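Local coordinates for sialyltransferase 0160 (PDB 4R84), which transfers sialic acid from its CMP-activated donor to a glycan acceptor, as a bacterial glycosyltransferase of the GT-B structural group, at residues A[240-245]-A[279-284]. Numbering follows the deposited sequence.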
loop_
_atom_site.group_PDB
_atom_site.type_symbol
_atom_site.label_atom_id
_atom_site.label_comp_id
_atom_site.label_asym_id
_atom_site.label_seq_id
_atom_site.Cartn_x
_atom_site.Cartn_y
_atom_site.Cartn_z
ATOM N N TYR A 240 15.723 -1.904 3.443
ATOM C CA TYR A 240 16.596 -3.082 3.485
ATOM C C TYR A 240 18.041 -2.672 3.715
ATOM O O TYR A 240 18.745 -3.316 4.477
ATOM C CB TYR A 240 16.413 -3.911 2.191
ATOM C CG TYR A 240 15.011 -4.459 2.230
ATOM C CD1 TYR A 240 13.927 -3.658 1.867
ATOM C CD2 TYR A 240 14.747 -5.729 2.746
ATOM C CE1 TYR A 240 12.626 -4.112 1.987
ATOM C CE2 TYR A 240 13.449 -6.198 2.850
ATOM C CZ TYR A 240 12.390 -5.384 2.474
ATOM O OH TYR A 240 11.084 -5.814 2.589
ATOM N N VAL A 241 18.455 -1.570 3.100
ATOM C CA VAL A 241 19.764 -1.000 3.372
ATOM C C VAL A 241 19.865 -0.612 4.846
ATOM O O VAL A 241 20.897 -0.831 5.482
ATOM C CB VAL A 241 20.052 0.226 2.480
ATOM C CG1 VAL A 241 21.324 0.930 2.935
ATOM C CG2 VAL A 241 20.195 -0.208 1.023
ATOM N N SER A 242 18.788 -0.047 5.396
ATOM C CA SER A 242 18.798 0.353 6.799
ATOM C C SER A 242 18.900 -0.856 7.715
ATOM O O SER A 242 19.605 -0.820 8.721
ATOM C CB SER A 242 17.533 1.156 7.151
ATOM O OG SER A 242 17.503 2.367 6.414
ATOM N N LEU A 243 18.180 -1.916 7.372
ATOM C CA LEU A 243 18.236 -3.163 8.125
ATOM C C LEU A 243 19.635 -3.779 8.032
ATOM O O LEU A 243 20.186 -4.244 9.028
ATOM C CB LEU A 243 17.167 -4.144 7.621
ATOM C CG LEU A 243 15.745 -3.890 8.169
ATOM C CD1 LEU A 243 14.726 -4.697 7.385
ATOM C CD2 LEU A 243 15.683 -4.219 9.656
ATOM N N TYR A 244 20.205 -3.759 6.833
ATOM C CA TYR A 244 21.557 -4.265 6.623
ATOM C C TYR A 244 22.571 -3.549 7.516
ATOM O O TYR A 244 23.426 -4.182 8.142
ATOM C CB TYR A 244 21.948 -4.100 5.160
ATOM C CG TYR A 244 23.362 -4.518 4.859
ATOM C CD1 TYR A 244 23.664 -5.836 4.562
ATOM C CD2 TYR A 244 24.401 -3.590 4.874
ATOM C CE1 TYR A 244 24.978 -6.230 4.291
ATOM C CE2 TYR A 244 25.696 -3.970 4.605
ATOM C CZ TYR A 244 25.977 -5.288 4.309
ATOM O OH TYR A 244 27.276 -5.654 4.038
ATOM N N GLN A 245 22.471 -2.224 7.571
ATOM C CA GLN A 245 23.418 -1.423 8.324
ATOM C C GLN A 245 23.234 -1.579 9.826
ATOM O O GLN A 245 24.140 -1.275 10.599
ATOM C CB GLN A 245 23.291 0.048 7.916
ATOM C CG GLN A 245 23.819 0.334 6.513
ATOM C CD GLN A 245 23.475 1.730 6.008
ATOM O OE1 GLN A 245 22.475 2.327 6.407
ATOM N NE2 GLN A 245 24.317 2.259 5.130
ATOM N N GLY A 279 14.028 2.105 16.721
ATOM C CA GLY A 279 13.070 2.204 17.803
ATOM C C GLY A 279 11.856 3.047 17.487
ATOM O O GLY A 279 10.829 2.926 18.162
ATOM N N ASN A 280 11.938 3.902 16.474
ATOM C CA ASN A 280 10.744 4.676 16.130
ATOM C C ASN A 280 10.047 4.081 14.925
ATOM O O ASN A 280 9.076 4.643 14.426
ATOM C CB ASN A 280 11.081 6.162 15.897
ATOM C CG ASN A 280 11.922 6.416 14.652
ATOM O OD1 ASN A 280 11.807 5.733 13.636
ATOM N ND2 ASN A 280 12.746 7.449 14.718
ATOM N N ARG A 281 10.556 2.938 14.466
ATOM C CA ARG A 281 10.078 2.321 13.235
ATOM C C ARG A 281 9.393 0.976 13.499
ATOM O O ARG A 281 8.310 0.710 12.982
ATOM C CB ARG A 281 11.260 2.126 12.260
ATOM C CG ARG A 281 10.881 1.529 10.908
ATOM C CD ARG A 281 12.082 1.440 9.949
ATOM N NE ARG A 281 12.688 2.747 9.693
ATOM C CZ ARG A 281 13.574 2.992 8.726
ATOM N NH1 ARG A 281 13.974 2.024 7.905
ATOM N NH2 ARG A 281 14.060 4.215 8.570
ATOM N N TYR A 282 10.036 0.131 14.298
ATOM C CA TYR A 282 9.574 -1.242 14.455
ATOM C C TYR A 282 9.047 -1.542 15.855
ATOM O O TYR A 282 9.068 -2.688 16.303
ATOM C CB TYR A 282 10.691 -2.231 14.092
ATOM C CG TYR A 282 10.980 -2.268 12.612
ATOM C CD1 TYR A 282 10.008 -2.672 11.704
ATOM C CD2 TYR A 282 12.226 -1.909 12.124
ATOM C CE1 TYR A 282 10.269 -2.704 10.346
ATOM C CE2 TYR A 282 12.502 -1.938 10.767
ATOM C CZ TYR A 282 11.532 -2.338 9.885
ATOM O OH TYR A 282 11.810 -2.364 8.541
ATOM N N ASN A 283 8.557 -0.513 16.537
ATOM C CA ASN A 283 7.892 -0.694 17.832
ATOM C C ASN A 283 6.398 -0.383 17.812
ATOM O O ASN A 283 5.746 -0.410 18.858
ATOM C CB ASN A 283 8.546 0.180 18.894
ATOM C CG ASN A 283 9.697 -0.503 19.579
ATOM O OD1 ASN A 283 9.739 -1.734 19.676
ATOM N ND2 ASN A 283 10.645 0.291 20.061
ATOM N N TRP A 284 5.855 -0.055 16.648
ATOM C CA TRP A 284 4.454 0.365 16.598
ATOM C C TRP A 284 3.509 -0.773 16.966
ATOM O O TRP A 284 2.453 -0.527 17.552
ATOM C CB TRP A 284 4.117 0.938 15.228
ATOM C CG TRP A 284 4.773 2.287 15.065
ATOM C CD1 TRP A 284 6.028 2.540 14.591
ATOM C CD2 TRP A 284 4.210 3.554 15.409
ATOM N NE1 TRP A 284 6.279 3.892 14.623
ATOM C CE2 TRP A 284 5.175 4.536 15.130
ATOM C CE3 TRP A 284 2.976 3.958 15.945
ATOM C CZ2 TRP A 284 4.947 5.899 15.344
ATOM C CZ3 TRP A 284 2.749 5.308 16.161
ATOM C CH2 TRP A 284 3.730 6.264 15.858
HETATM O O HOH W 1 15.218 3.485 5.692
#
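R281 and Y282 reach from a loop to one flank of helix 237-246, where S242 and L243 receive them. The guanidinium of R281 comes obliquely to S242, NH1 lying 3.7 Å from S242 CB, with no direct hydrogen bond between the two side chains. A water joins them instead: it accepts from R281 NH1 at 2.9 Å. The same water hydrogen-bonds S242 OG at 2.6 Å. S242 OG also bonds S238 O one turn back along the helix, a bond permitted by its chi1 of -64°, which sets the hydroxyl beside the backbone N. The S242 side chain lies about 10 Å from the bound CMP-3F-Neu5Ac. The rest is van der Waals packing: L243 approaches the Y282 ring obliquely, its CD2 meeting Y282 CE2 at 4.1 Å. L243 CD1 meets the phenolic OH of Y282 at 3.9 Å. R281 has CG anti to the backbone N (chi1 -178°) and an extended chi2, with the bend at chi3, and its CG sits 3.8 Å above the centre of the Y282 ring, so the aliphatic stem covers one face of the tyrosine. F294 of strand 290-294 touches both L243 and Y282, and T205 and A206 also touch R281. Behind these side chains the loop is tied to itself: W284 NE1 donates to N280 O at 2.9 Å, from above the carbonyl plane, and N283 ND2 to G279 O. W284 and N283 also pack on helix 252-267. The contact thus joins a helix to the loop leading into strand 290-294, parallel neighbour of strand 225-233, as helix-loop packing beside the Rossmann-like sheet of a GT-B glycosyltransferase.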